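Local atomic coordinates of 16S rRNA (adenine(1408)-N(1))-methyltransferase (Catenulispora acidiphila, PDB entry 4X1O), a protein that probably transfers a methyl group from S-adenosyl-L-methionine to N1 of adenine 1408 in 16S ribosomal RNA, a modification linked to aminoglycoside resistance. Residues Arg49-Val54 and Pro70-Val75; Ala116-Ala121 and Leu148-Lys153; Ile166-Ile171 and Leu178-Pro183; Leu198-Ala203 and Ala237-Pro242; Thr211-Ile216 and Ser226-Thr231. One frame throughout, in Å; residues are numbered along the deposited sequence.

Contact 1. Residues Arg49-Val54 and Pro70-Val75; sequences RILVDV and PEWLVV
With CG anti to the backbone N (chi1 -165°) and the chain extended from there to NE, Arg49 runs alongside the indole of Trp72, whose own CG is anti to its carbonyl carbon (chi1 -66°). The two side chains point the same way from neighbouring strands. Arg49 CB makes a CH-pi contact over the five-membered ring, 4.0 Å from its centroid, and CD follows over the same ring system nearer the rim. The guanidinium is turned 52° from the indole plane and goes past it to a salt bridge with Glu123, so the aliphatic part of the arginine does the packing. Leu51 CD2 meets the benzene part of Trp72 obliquely, 4.1 Å from CE3. These residues lie on the face of the sheet that also carries Val74, whose CG1 lies 3.7 Å from Asp53 OD2. Strands 49-54 and 72-78 are the two parallel strands of a beta-alpha-beta unit in the Rossmann-like methyltransferase core, and helix 60-68 between them covers Leu51, Asp53 and Val74. Four backbone hydrogen bonds join the strands: Leu73 N to Arg49 O, Leu51 N to Leu73 O, Val75 N to Leu51 O (2.7 Å) and Asp53 N to Val75 O (2.8 Å). On the other face Ile50 and Leu73 lie side by side, with CG1 of Ile50 4.1 Å from CB of Leu73. Val52 and Val75 repeat this pairing, CG2 of Val52 standing 4.0 Å from CB of Val75, while helix 37-46 packs on Ile50, Leu73 and Val75 through Gln44, Trp40 and Ala43.

Contact 2. Residues Ala116-Ala121 and Leu148-Lys153; sequences ALHGVA and LRAVAK
A type II beta turn, Leu117 to Val120, receives the C-terminal end of helix 142-151, and backbone N-H groups of the turn and of the residue following it take up carbonyls at that end. Gly119 N donates to Ala150 O (2.8 Å), lying in the carbonyl plane. Val151 O is gripped by Ala121 N at 2.8 Å, with a weak, bent bond from Val120 N as a second donor. The chain leaving the helix then returns a bond from Lys153 N to Ala121 O, nearly straight at 171°; together with the Ala121 N bond this makes a single bridge between Ala121 and Ala152. Gly119 has positive phi, as suits the third position of a type II turn.

Side chains fill in around this backbone lattice. The imidazole of His118 meets the methyl of Ala150 obliquely, CE1 to CB 3.7 Å. Val151 CG1 stands beside Leu117 CB at 4.2 Å. Lys153, extended beyond CG, runs its aliphatic chain along the turn: CG lies 3.3 Å from Gly119 O and CE 3.6 Å from Val120 O. Its ammonium continues to a salt bridge with Asp122. Val151 also lies close to Ile110, which binds S-adenosyl-L-methionine, placing this contact next to a residue of the cofactor site. The whole is a helix C-terminus whose carbonyls at Ala150 and Val151 accept backbone N-H groups from a type II turn and the residue after it, just before strand 123-127.

Contact 3. Residues Ile166-Ile171 and Leu178-Pro183; sequences IWREPI and LPELTP
Neither segment is regular helix or strand, and the backbones come no closer than 6.1 Å between the CA atoms of Trp167 and Glu180, so the segments are joined by side chains of 166-171 reaching the backbone and side chains of 178-183. The indole of Trp167 lies flat against the backbone of 180-181. Glu180 CA sits over the five-membered ring in a CH-pi contact, 3.5 Å from the centroid and only 10° off the normal, and Leu181 N lies over the same face nearer the rim. Ile166 CG1 meets the opposite face. At the ring's edge NE1 donates to Leu178 O (3.2 Å), a bent bond whose donor lies well above the carbonyl plane. Farther round, CH2 touches Leu181 CB at 3.6 Å.

Glu180 has CG anti to the backbone N and an extended chain, which takes its carboxylate across the indole toward Trp167 CB, the two planes nearly parallel at 14°. There OE1 forms a salt bridge with Arg168 NH2 at 2.7 Å. The guanidinium, brought in by bends at chi2 and chi3, meets the carboxylate with its plane 59° away, an oblique approach and not a flat two-pronged pair. Val138 of helix 131-139 and Ile175 also touch the indole. Far from the annotated cofactor sites, an indole packed on backbone, with an N-H to carbonyl bond and a salt bridge beside it, joins two parts of the loop that links strand 157-163 to helix 183-188 in the methyltransferase fold.

Contact 4. Residues Leu198-Ala203 and Ala237-Pro242; sequences LGWQVA and AVAVDP
The indole of Trp200 and the small side chains of Ala237 and Ala239 share one face of an antiparallel strand pair, 200-212 with 229-239, at the outer side of the seven-stranded methyltransferase sheet. Trp200, with CG anti to its carbonyl carbon (chi1 -69°), sends the benzene part of its ring obliquely over the neighbouring strand: CZ3 lies 3.6 Å from Ala239 CB and 3.4 Å from Ala239 N. Its CB meets Ala237 CB at 3.9 Å. Leu195 of helix 191-197 and Arg149 of helix 142-151 also touch the indole, whose NE1 makes a weak hydrogen bond to Leu145 O. On the other face Gln201 CB packs against Val240 CG1.

The strands are held by reciprocal bonds of Gln201 and Val238, N to O each way at 2.9 Å. Gly199 is the C-prime residue of a Schellman motif ending helix 191-197, and its positive phi turns the chain into the strand. With no side chain at Gly199, the tail lies close, Val240 CG2 3.6 Å from Gly199 O. Pro242 flanks this turn with CG 3.8 Å from Leu198 O. Beside it, Val240 N reaches Gly199 O at 2.8 Å, almost straight at 176° but with the nitrogen above the carbonyl plane.

Contact 5. Residues Thr211-Ile216 and Ser226-Thr231; sequences TDLDTI and SGATET
This is a surface contact at the far end of the antiparallel hairpin made by strands 200-212 and 229-239, where the pairing gives way to the loop between them. Thr211 and Glu230 form a hydrogen-bonded pair: Thr211 N donates to Glu230 O and Glu230 N returns the bond to Thr211 O, both at 2.9 Å. Asp212 and Thr229 follow as a non-hydrogen-bonded pair, with Thr229 CB 3.3 Å from Thr211 O. One more bond, Leu213 N to Ala228 O at 3.0 Å, is almost straight (175°) and carries the ladder to the point where 213-215 take up helical backbone angles.

Leu213 bears most of the side-chain contact. Its CG is anti to the carbonyl carbon (chi1 -81°), and its two methyls spread over the opposing segment: CD1 touches Ala228 CB at 3.8 Å, while CD2 lies 3.7 Å from Glu230 CB and also meets OE1. The extended Glu230 crosses the leucine obliquely and passes on to Ser165, which binds its OE2.

Each segment has bonds of its own. Asp212 O accepts from Thr215 N and, at 2.6 Å, from Thr215 OG1, while Ser226 OG takes Ala228 N in an ST turn. Asp214 forms a salt bridge with Arg222 and accepts from Gly225 N through its carboxylate, and its backbone O is hydrogen-bonded to OG of Ser218, which with Ser217 binds S-adenosyl-L-homocysteine. Beyond the pair, Thr231 continues strand 229-239 and bonds Thr164, just past the adjacent strand 157-163, while Ile216 packs back on Val232 and Met128.

Overall arrangement
Contacts 1, 4 and 5 belong to one seven-stranded sheet: contact 1 in its parallel part, contacts 4 and 5 at the two ends of the hairpin 200-212/229-239, their centres about 28 Å apart. Along the chain contacts 1, 2 and 3 follow in series; contact 5 then falls between the two segments of contact 4. Contact 2 touches both contact 1, through Val52 and Ala121, and contact 4, through Arg149, which probably bonds Val240. Contact 3 lies about 30 Å from contact 1, centre to centre, and comes nearest to contact 5, about 4 Å between nearest atoms. Contacts 1, 2 and 5 lie close to cofactor-binding residues, while contact 3 lies away from those residues.

Contact 1. Residues Arg49-Val54 and Pro70-Val75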
# COMPACT_ATOMS: atom_id res chain seq x y z
N ARG A 49 3.43 10.17 -12.39
CA ARG A 49 2.86 10.00 -11.05
C ARG A 49 3.72 9.00 -10.32
O ARG A 49 4.22 8.06 -10.95
CB ARG A 49 1.42 9.50 -11.15
CG ARG A 49 0.60 9.63 -9.87
CD ARG A 49 -0.87 9.29 -10.16
NE ARG A 49 -1.75 9.48 -9.00
CZ ARG A 49 -2.16 10.67 -8.57
NH1 ARG A 49 -1.77 11.77 -9.20
NH2 ARG A 49 -2.96 10.76 -7.51
N ILE A 50 3.91 9.20 -9.02
CA ILE A 50 4.61 8.23 -8.20
C ILE A 50 3.61 7.64 -7.22
O ILE A 50 3.02 8.36 -6.42
CB ILE A 50 5.77 8.85 -7.45
CG1 ILE A 50 6.79 9.39 -8.47
CG2 ILE A 50 6.41 7.81 -6.51
CD1 ILE A 50 7.71 10.41 -7.93
N LEU A 51 3.43 6.33 -7.31
CA LEU A 51 2.48 5.63 -6.47
C LEU A 51 3.23 4.78 -5.48
O LEU A 51 4.10 4.00 -5.88
CB LEU A 51 1.55 4.77 -7.32
CG LEU A 51 0.59 3.81 -6.61
CD1 LEU A 51 -0.44 4.59 -5.83
CD2 LEU A 51 -0.08 2.91 -7.63
N VAL A 52 2.92 4.93 -4.20
CA VAL A 52 3.55 4.07 -3.22
C VAL A 52 2.48 3.14 -2.65
O VAL A 52 1.49 3.60 -2.08
CB VAL A 52 4.25 4.87 -2.11
CG1 VAL A 52 4.75 3.91 -1.01
CG2 VAL A 52 5.43 5.65 -2.70
N ASP A 53 2.68 1.84 -2.87
CA ASP A 53 1.86 0.79 -2.29
C ASP A 53 2.52 0.30 -1.03
O ASP A 53 3.57 -0.33 -1.07
CB ASP A 53 1.68 -0.39 -3.23
CG ASP A 53 0.93 -0.03 -4.48
OD1 ASP A 53 -0.02 0.78 -4.41
OD2 ASP A 53 1.30 -0.58 -5.53
N VAL A 54 1.89 0.56 0.12
CA VAL A 54 2.48 0.13 1.37
C VAL A 54 1.83 -1.18 1.76
O VAL A 54 0.61 -1.26 1.87
CB VAL A 54 2.29 1.18 2.48
CG1 VAL A 54 2.95 0.71 3.77
CG2 VAL A 54 2.88 2.53 2.03
N PRO A 70 2.64 2.53 -17.49
CA PRO A 70 4.09 2.64 -17.62
C PRO A 70 4.64 4.03 -17.32
O PRO A 70 5.84 4.19 -17.08
CB PRO A 70 4.34 2.26 -19.10
CG PRO A 70 3.04 2.49 -19.77
CD PRO A 70 2.00 2.13 -18.75
N GLU A 71 3.77 5.03 -17.30
CA GLU A 71 4.20 6.37 -16.95
C GLU A 71 4.22 6.60 -15.43
O GLU A 71 4.73 7.62 -14.95
CB GLU A 71 3.30 7.40 -17.64
CG GLU A 71 1.91 7.53 -17.02
CD GLU A 71 0.90 6.49 -17.49
OE1 GLU A 71 1.28 5.44 -18.05
OE2 GLU A 71 -0.31 6.73 -17.30
N TRP A 72 3.65 5.66 -14.67
CA TRP A 72 3.70 5.75 -13.20
C TRP A 72 4.94 5.06 -12.67
O TRP A 72 5.30 3.98 -13.13
CB TRP A 72 2.50 5.09 -12.53
CG TRP A 72 1.17 5.74 -12.77
CD1 TRP A 72 0.92 6.85 -13.51
CD2 TRP A 72 -0.09 5.29 -12.27
NE1 TRP A 72 -0.44 7.12 -13.51
CE2 TRP A 72 -1.07 6.17 -12.75
CE3 TRP A 72 -0.48 4.21 -11.46
CZ2 TRP A 72 -2.43 6.02 -12.44
CZ3 TRP A 72 -1.83 4.06 -11.16
CH2 TRP A 72 -2.78 4.96 -11.65
N LEU A 73 5.57 5.67 -11.67
CA LEU A 73 6.59 4.96 -10.90
C LEU A 73 5.85 4.28 -9.74
O LEU A 73 5.27 4.96 -8.91
CB LEU A 73 7.66 5.91 -10.41
CG LEU A 73 8.87 5.27 -9.71
CD1 LEU A 73 9.61 4.34 -10.66
CD2 LEU A 73 9.80 6.35 -9.18
N VAL A 74 5.84 2.95 -9.72
CA VAL A 74 5.07 2.21 -8.75
C VAL A 74 6.04 1.64 -7.74
O VAL A 74 6.88 0.83 -8.09
CB VAL A 74 4.25 1.08 -9.41
CG1 VAL A 74 3.52 0.25 -8.35
CG2 VAL A 74 3.28 1.67 -10.43
N VAL A 75 5.93 2.08 -6.50
CA VAL A 75 6.89 1.69 -5.47
C VAL A 75 6.19 0.84 -4.45
O VAL A 75 5.32 1.33 -3.75
CB VAL A 75 7.49 2.93 -4.77
CG1 VAL A 75 8.57 2.52 -3.79
CG2 VAL A 75 8.02 3.89 -5.82

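Contact 2. Residues Ala116-Ala121 and Leu148-Lys153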
# COMPACT_ATOMS: atom_id res chain seq x y z
N ALA A 116 15.07 8.26 1.94
CA ALA A 116 14.96 8.25 0.48
C ALA A 116 13.50 8.17 0.01
O ALA A 116 13.21 8.49 -1.13
CB ALA A 116 15.77 7.10 -0.10
N LEU A 117 12.61 7.74 0.89
CA LEU A 117 11.18 7.67 0.57
C LEU A 117 10.35 8.84 1.10
O LEU A 117 9.15 8.87 0.87
CB LEU A 117 10.57 6.38 1.11
CG LEU A 117 11.00 5.10 0.42
CD1 LEU A 117 10.29 3.92 1.06
CD2 LEU A 117 10.68 5.19 -1.05
N HIS A 118 10.98 9.76 1.81
CA HIS A 118 10.21 10.88 2.36
C HIS A 118 9.73 11.82 1.26
O HIS A 118 10.52 12.27 0.43
CB HIS A 118 11.04 11.65 3.38
CG HIS A 118 11.07 11.02 4.74
ND1 HIS A 118 10.39 11.55 5.82
CD2 HIS A 118 11.67 9.89 5.20
CE1 HIS A 118 10.59 10.79 6.88
NE2 HIS A 118 11.35 9.77 6.53
N GLY A 119 8.43 12.09 1.25
CA GLY A 119 7.85 13.12 0.40
C GLY A 119 7.89 12.78 -1.07
O GLY A 119 7.93 13.68 -1.90
N VAL A 120 7.87 11.50 -1.40
CA VAL A 120 8.00 11.14 -2.81
C VAL A 120 6.67 10.83 -3.48
O VAL A 120 6.56 10.94 -4.70
CB VAL A 120 8.93 9.92 -3.00
CG1 VAL A 120 10.35 10.20 -2.45
CG2 VAL A 120 8.34 8.65 -2.39
N ALA A 121 5.66 10.47 -2.71
CA ALA A 121 4.47 9.85 -3.32
C ALA A 121 3.40 10.87 -3.72
O ALA A 121 3.03 11.75 -2.94
CB ALA A 121 3.88 8.83 -2.37
N LEU A 148 3.13 6.54 6.97
CA LEU A 148 2.36 6.74 5.75
C LEU A 148 2.42 8.19 5.30
O LEU A 148 2.64 8.48 4.12
CB LEU A 148 0.91 6.31 5.96
CG LEU A 148 0.69 4.81 6.17
CD1 LEU A 148 -0.75 4.57 6.57
CD2 LEU A 148 1.03 4.06 4.88
N ARG A 149 2.23 9.13 6.24
CA ARG A 149 2.25 10.54 5.87
C ARG A 149 3.63 10.98 5.41
O ARG A 149 3.75 11.81 4.51
CB ARG A 149 1.79 11.42 7.05
CG ARG A 149 1.82 12.93 6.75
CD ARG A 149 0.88 13.32 5.60
NE ARG A 149 0.98 14.74 5.30
CZ ARG A 149 1.91 15.27 4.51
NH1 ARG A 149 2.84 14.50 3.97
NH2 ARG A 149 1.92 16.59 4.29
N ALA A 150 4.67 10.40 6.03
CA ALA A 150 6.05 10.75 5.69
C ALA A 150 6.38 10.52 4.22
O ALA A 150 7.15 11.29 3.64
CB ALA A 150 7.02 9.96 6.56
N VAL A 151 5.82 9.48 3.61
CA VAL A 151 6.20 9.18 2.21
C VAL A 151 5.41 10.04 1.23
O VAL A 151 5.71 10.08 0.04
CB VAL A 151 6.03 7.68 1.86
CG1 VAL A 151 6.81 6.82 2.82
CG2 VAL A 151 4.55 7.27 1.82
N ALA A 152 4.40 10.75 1.72
CA ALA A 152 3.50 11.49 0.83
C ALA A 152 3.91 12.93 0.56
O ALA A 152 4.40 13.62 1.46
CB ALA A 152 2.08 11.47 1.43
N LYS A 153 3.65 13.40 -0.67
CA LYS A 153 3.69 14.81 -1.00
C LYS A 153 2.44 15.47 -0.45
O LYS A 153 1.40 14.83 -0.34
CB LYS A 153 3.74 15.05 -2.51
CG LYS A 153 4.98 14.56 -3.22
CD LYS A 153 4.80 14.79 -4.70
CE LYS A 153 6.00 14.37 -5.50
NZ LYS A 153 5.81 14.82 -6.90

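Contact 3. Residues Ile166-Ile171 and Leu178-Pro183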
# COMPACT_ATOMS: atom_id res chain seq x y z
N ILE A 166 -12.11 -10.23 7.53
CA ILE A 166 -11.15 -10.46 8.61
C ILE A 166 -11.83 -10.39 9.98
O ILE A 166 -11.28 -10.85 10.97
CB ILE A 166 -9.98 -9.46 8.59
CG1 ILE A 166 -10.49 -8.03 8.79
CG2 ILE A 166 -9.17 -9.59 7.31
CD1 ILE A 166 -9.37 -6.99 8.87
N TRP A 167 -13.03 -9.82 10.05
CA TRP A 167 -13.70 -9.78 11.35
C TRP A 167 -14.70 -10.91 11.51
O TRP A 167 -15.47 -10.94 12.48
CB TRP A 167 -14.35 -8.40 11.55
CG TRP A 167 -13.43 -7.50 12.33
CD1 TRP A 167 -12.99 -7.68 13.61
CD2 TRP A 167 -12.76 -6.33 11.85
NE1 TRP A 167 -12.13 -6.68 13.98
CE2 TRP A 167 -11.97 -5.84 12.91
CE3 TRP A 167 -12.77 -5.64 10.64
CZ2 TRP A 167 -11.20 -4.69 12.80
CZ3 TRP A 167 -12.00 -4.50 10.53
CH2 TRP A 167 -11.23 -4.03 11.60
N ARG A 168 -14.64 -11.88 10.60
CA ARG A 168 -15.38 -13.12 10.77
C ARG A 168 -14.41 -14.22 11.17
O ARG A 168 -13.28 -14.24 10.69
CB ARG A 168 -16.13 -13.49 9.49
CG ARG A 168 -17.10 -12.40 9.04
CD ARG A 168 -18.22 -12.21 10.05
NE ARG A 168 -18.65 -10.82 10.13
CZ ARG A 168 -18.86 -10.17 11.27
NH1 ARG A 168 -18.68 -10.78 12.44
NH2 ARG A 168 -19.25 -8.90 11.26
N GLU A 169 -14.84 -15.10 12.07
CA GLU A 169 -13.97 -16.16 12.58
C GLU A 169 -13.48 -17.06 11.45
O GLU A 169 -14.25 -17.40 10.56
CB GLU A 169 -14.70 -16.98 13.64
CG GLU A 169 -15.26 -16.16 14.80
CD GLU A 169 -14.20 -15.77 15.83
OE1 GLU A 169 -13.10 -16.36 15.80
OE2 GLU A 169 -14.47 -14.88 16.66
N PRO A 170 -12.19 -17.44 11.48
CA PRO A 170 -11.18 -17.06 12.49
C PRO A 170 -10.58 -15.67 12.26
O PRO A 170 -10.02 -15.38 11.20
CB PRO A 170 -10.12 -18.14 12.33
CG PRO A 170 -10.19 -18.50 10.89
CD PRO A 170 -11.64 -18.38 10.49
N ILE A 171 -10.69 -14.82 13.27
CA ILE A 171 -10.17 -13.47 13.20
C ILE A 171 -8.67 -13.48 13.46
O ILE A 171 -8.22 -14.04 14.46
CB ILE A 171 -10.89 -12.57 14.23
CG1 ILE A 171 -12.41 -12.66 14.04
CG2 ILE A 171 -10.39 -11.13 14.16
CD1 ILE A 171 -13.20 -11.87 15.05
N LEU A 178 -9.87 -6.34 18.89
CA LEU A 178 -10.49 -5.07 18.49
C LEU A 178 -11.87 -5.29 17.91
O LEU A 178 -12.10 -6.26 17.19
CB LEU A 178 -9.62 -4.34 17.47
CG LEU A 178 -8.13 -4.22 17.83
CD1 LEU A 178 -7.38 -3.57 16.67
CD2 LEU A 178 -7.95 -3.43 19.11
N PRO A 179 -12.79 -4.37 18.21
CA PRO A 179 -14.13 -4.45 17.61
C PRO A 179 -14.09 -4.08 16.14
O PRO A 179 -13.20 -3.33 15.69
CB PRO A 179 -14.95 -3.44 18.42
CG PRO A 179 -13.94 -2.47 18.95
CD PRO A 179 -12.67 -3.26 19.16
N GLU A 180 -15.03 -4.61 15.37
CA GLU A 180 -15.03 -4.38 13.94
C GLU A 180 -15.09 -2.90 13.62
O GLU A 180 -15.91 -2.16 14.16
CB GLU A 180 -16.19 -5.12 13.26
CG GLU A 180 -16.24 -4.88 11.76
CD GLU A 180 -17.17 -5.83 11.04
OE1 GLU A 180 -17.82 -6.65 11.72
OE2 GLU A 180 -17.27 -5.74 9.80
N LEU A 181 -14.19 -2.48 12.74
CA LEU A 181 -14.16 -1.10 12.28
C LEU A 181 -15.19 -0.91 11.16
O LEU A 181 -15.18 -1.62 10.15
CB LEU A 181 -12.75 -0.74 11.79
CG LEU A 181 -12.45 0.72 11.46
CD1 LEU A 181 -12.64 1.65 12.67
CD2 LEU A 181 -11.05 0.82 10.89
N THR A 182 -16.10 0.03 11.38
CA THR A 182 -17.18 0.32 10.44
C THR A 182 -17.11 1.80 10.13
O THR A 182 -16.39 2.53 10.82
CB THR A 182 -18.56 -0.01 11.04
OG1 THR A 182 -18.85 0.94 12.06
CG2 THR A 182 -18.57 -1.42 11.62
N PRO A 183 -17.83 2.26 9.10
CA PRO A 183 -17.78 3.70 8.84
C PRO A 183 -18.19 4.57 10.04
O PRO A 183 -17.60 5.62 10.26
CB PRO A 183 -18.76 3.88 7.67
CG PRO A 183 -18.68 2.58 6.94
CD PRO A 183 -18.53 1.53 8.02

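Contact 4. Residues Leu198-Ala203 and Ala237-Pro242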
# COMPACT_ATOMS: atom_id res chain seq x y z
N LEU A 198 -2.33 13.65 12.40
CA LEU A 198 -1.06 13.23 11.85
C LEU A 198 -0.92 13.58 10.37
O LEU A 198 0.02 13.15 9.71
CB LEU A 198 -0.88 11.73 12.06
CG LEU A 198 -0.59 11.46 13.55
CD1 LEU A 198 -0.60 9.98 13.87
CD2 LEU A 198 0.74 12.08 13.95
N GLY A 199 -1.83 14.41 9.87
CA GLY A 199 -1.67 14.93 8.53
C GLY A 199 -2.46 14.23 7.43
O GLY A 199 -2.13 14.37 6.25
N TRP A 200 -3.50 13.50 7.80
CA TRP A 200 -4.40 12.89 6.83
C TRP A 200 -5.82 13.38 7.04
O TRP A 200 -6.50 12.96 7.99
CB TRP A 200 -4.38 11.37 6.93
CG TRP A 200 -3.09 10.72 6.46
CD1 TRP A 200 -2.21 10.01 7.22
CD2 TRP A 200 -2.59 10.71 5.13
NE1 TRP A 200 -1.17 9.56 6.44
CE2 TRP A 200 -1.38 9.98 5.15
CE3 TRP A 200 -3.03 11.25 3.91
CZ2 TRP A 200 -0.62 9.76 4.00
CZ3 TRP A 200 -2.27 11.04 2.77
CH2 TRP A 200 -1.07 10.29 2.83
N GLN A 201 -6.27 14.26 6.16
CA GLN A 201 -7.62 14.81 6.27
C GLN A 201 -8.58 13.84 5.57
O GLN A 201 -8.53 13.67 4.36
CB GLN A 201 -7.68 16.20 5.65
CG GLN A 201 -8.98 16.98 5.96
CD GLN A 201 -8.99 17.51 7.39
OE1 GLN A 201 -8.04 18.19 7.82
NE2 GLN A 201 -10.04 17.20 8.13
N VAL A 202 -9.43 13.17 6.35
CA VAL A 202 -10.30 12.14 5.78
C VAL A 202 -11.36 12.75 4.85
O VAL A 202 -12.00 13.75 5.19
CB VAL A 202 -10.97 11.33 6.91
CG1 VAL A 202 -12.02 10.36 6.35
CG2 VAL A 202 -9.90 10.53 7.68
N ALA A 203 -11.55 12.14 3.68
CA ALA A 203 -12.51 12.66 2.70
C ALA A 203 -13.74 11.78 2.55
O ALA A 203 -14.84 12.27 2.25
CB ALA A 203 -11.83 12.82 1.34
N ALA A 237 -8.23 9.73 2.23
CA ALA A 237 -7.77 10.92 2.93
C ALA A 237 -6.82 11.70 2.02
O ALA A 237 -6.41 11.21 0.97
CB ALA A 237 -7.06 10.55 4.23
N VAL A 238 -6.52 12.92 2.43
CA VAL A 238 -5.61 13.77 1.67
C VAL A 238 -4.49 14.24 2.59
O VAL A 238 -4.72 14.63 3.74
CB VAL A 238 -6.36 14.97 1.07
CG1 VAL A 238 -5.37 15.98 0.50
CG2 VAL A 238 -7.34 14.48 0.01
N ALA A 239 -3.26 14.21 2.09
CA ALA A 239 -2.11 14.66 2.86
C ALA A 239 -2.13 16.16 3.13
O ALA A 239 -2.17 16.97 2.19
CB ALA A 239 -0.79 14.27 2.13
N VAL A 240 -2.14 16.52 4.41
CA VAL A 240 -2.17 17.90 4.87
C VAL A 240 -1.11 18.07 5.97
O VAL A 240 -0.46 17.11 6.39
CB VAL A 240 -3.59 18.30 5.41
CG1 VAL A 240 -4.64 18.30 4.28
CG2 VAL A 240 -4.03 17.39 6.54
N ASP A 241 -0.92 19.29 6.44
CA ASP A 241 0.01 19.51 7.54
C ASP A 241 -0.46 18.77 8.79
O ASP A 241 -1.63 18.84 9.16
CB ASP A 241 0.14 21.00 7.88
CG ASP A 241 1.02 21.76 6.91
OD1 ASP A 241 1.66 21.15 6.04
OD2 ASP A 241 1.07 23.00 7.04
N PRO A 242 0.45 18.05 9.46
CA PRO A 242 0.05 17.49 10.75
C PRO A 242 -0.19 18.60 11.76
O PRO A 242 0.23 19.74 11.52
CB PRO A 242 1.27 16.65 11.17
CG PRO A 242 2.00 16.38 9.89
CD PRO A 242 1.78 17.61 9.05

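Contact 5. Residues Thr211-Ile216 and Ser226-Thr231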
# COMPACT_ATOMS: atom_id res chain seq x y z
N THR A 211 -16.76 -5.93 -3.96
CA THR A 211 -15.54 -5.42 -4.59
C THR A 211 -14.78 -6.60 -5.18
O THR A 211 -14.58 -7.60 -4.50
CB THR A 211 -14.64 -4.67 -3.59
OG1 THR A 211 -15.30 -3.48 -3.13
CG2 THR A 211 -13.30 -4.28 -4.23
N ASP A 212 -14.37 -6.49 -6.44
CA ASP A 212 -13.55 -7.52 -7.07
C ASP A 212 -12.20 -7.60 -6.38
O ASP A 212 -11.46 -6.62 -6.33
CB ASP A 212 -13.39 -7.22 -8.57
CG ASP A 212 -12.47 -8.21 -9.27
OD1 ASP A 212 -12.30 -9.34 -8.78
OD2 ASP A 212 -11.91 -7.84 -10.33
N LEU A 213 -11.88 -8.77 -5.83
CA LEU A 213 -10.65 -8.95 -5.04
C LEU A 213 -9.39 -8.67 -5.85
O LEU A 213 -8.40 -8.19 -5.30
CB LEU A 213 -10.60 -10.37 -4.47
CG LEU A 213 -11.43 -10.53 -3.19
CD1 LEU A 213 -11.34 -11.95 -2.65
CD2 LEU A 213 -10.98 -9.52 -2.14
N ASP A 214 -9.43 -8.95 -7.15
CA ASP A 214 -8.28 -8.72 -8.02
C ASP A 214 -7.83 -7.26 -8.01
O ASP A 214 -6.67 -6.95 -8.30
CB ASP A 214 -8.60 -9.13 -9.46
CG ASP A 214 -8.66 -10.65 -9.64
OD1 ASP A 214 -8.14 -11.39 -8.78
OD2 ASP A 214 -9.23 -11.10 -10.66
N THR A 215 -8.73 -6.35 -7.66
CA THR A 215 -8.39 -4.93 -7.71
C THR A 215 -7.51 -4.51 -6.52
O THR A 215 -6.80 -3.50 -6.60
CB THR A 215 -9.65 -4.04 -7.75
OG1 THR A 215 -10.41 -4.21 -6.55
CG2 THR A 215 -10.51 -4.39 -8.95
N ILE A 216 -7.55 -5.26 -5.43
CA ILE A 216 -6.79 -4.87 -4.25
C ILE A 216 -5.92 -5.99 -3.70
O ILE A 216 -5.09 -5.76 -2.83
CB ILE A 216 -7.72 -4.39 -3.12
CG1 ILE A 216 -8.67 -5.51 -2.71
CG2 ILE A 216 -8.50 -3.16 -3.56
CD1 ILE A 216 -9.52 -5.15 -1.51
N SER A 226 -11.40 -14.87 -11.40
CA SER A 226 -12.09 -15.91 -10.63
C SER A 226 -13.49 -15.49 -10.23
O SER A 226 -14.34 -16.33 -9.90
CB SER A 226 -11.30 -16.26 -9.37
OG SER A 226 -11.43 -15.22 -8.39
N GLY A 227 -13.73 -14.18 -10.22
CA GLY A 227 -15.00 -13.64 -9.77
C GLY A 227 -15.08 -13.45 -8.26
O GLY A 227 -16.12 -13.02 -7.75
N ALA A 228 -13.99 -13.75 -7.56
CA ALA A 228 -13.96 -13.58 -6.10
C ALA A 228 -14.21 -12.13 -5.70
O ALA A 228 -13.58 -11.20 -6.22
CB ALA A 228 -12.63 -14.06 -5.54
N THR A 229 -15.14 -11.92 -4.78
CA THR A 229 -15.41 -10.58 -4.31
C THR A 229 -15.42 -10.55 -2.79
O THR A 229 -15.54 -11.59 -2.14
CB THR A 229 -16.76 -10.01 -4.81
OG1 THR A 229 -17.84 -10.70 -4.18
CG2 THR A 229 -16.88 -10.12 -6.32
N GLU A 230 -15.35 -9.34 -2.25
CA GLU A 230 -15.45 -9.15 -0.82
C GLU A 230 -15.98 -7.76 -0.53
O GLU A 230 -15.87 -6.85 -1.36
CB GLU A 230 -14.09 -9.34 -0.15
CG GLU A 230 -14.14 -9.35 1.37
CD GLU A 230 -12.81 -9.66 2.01
OE1 GLU A 230 -11.89 -10.11 1.29
OE2 GLU A 230 -12.69 -9.46 3.23
N THR A 231 -16.59 -7.59 0.63
CA THR A 231 -16.94 -6.26 1.08
C THR A 231 -15.68 -5.59 1.60
O THR A 231 -14.97 -6.15 2.43
CB THR A 231 -17.99 -6.30 2.19
OG1 THR A 231 -19.17 -6.93 1.68
CG2 THR A 231 -18.33 -4.89 2.62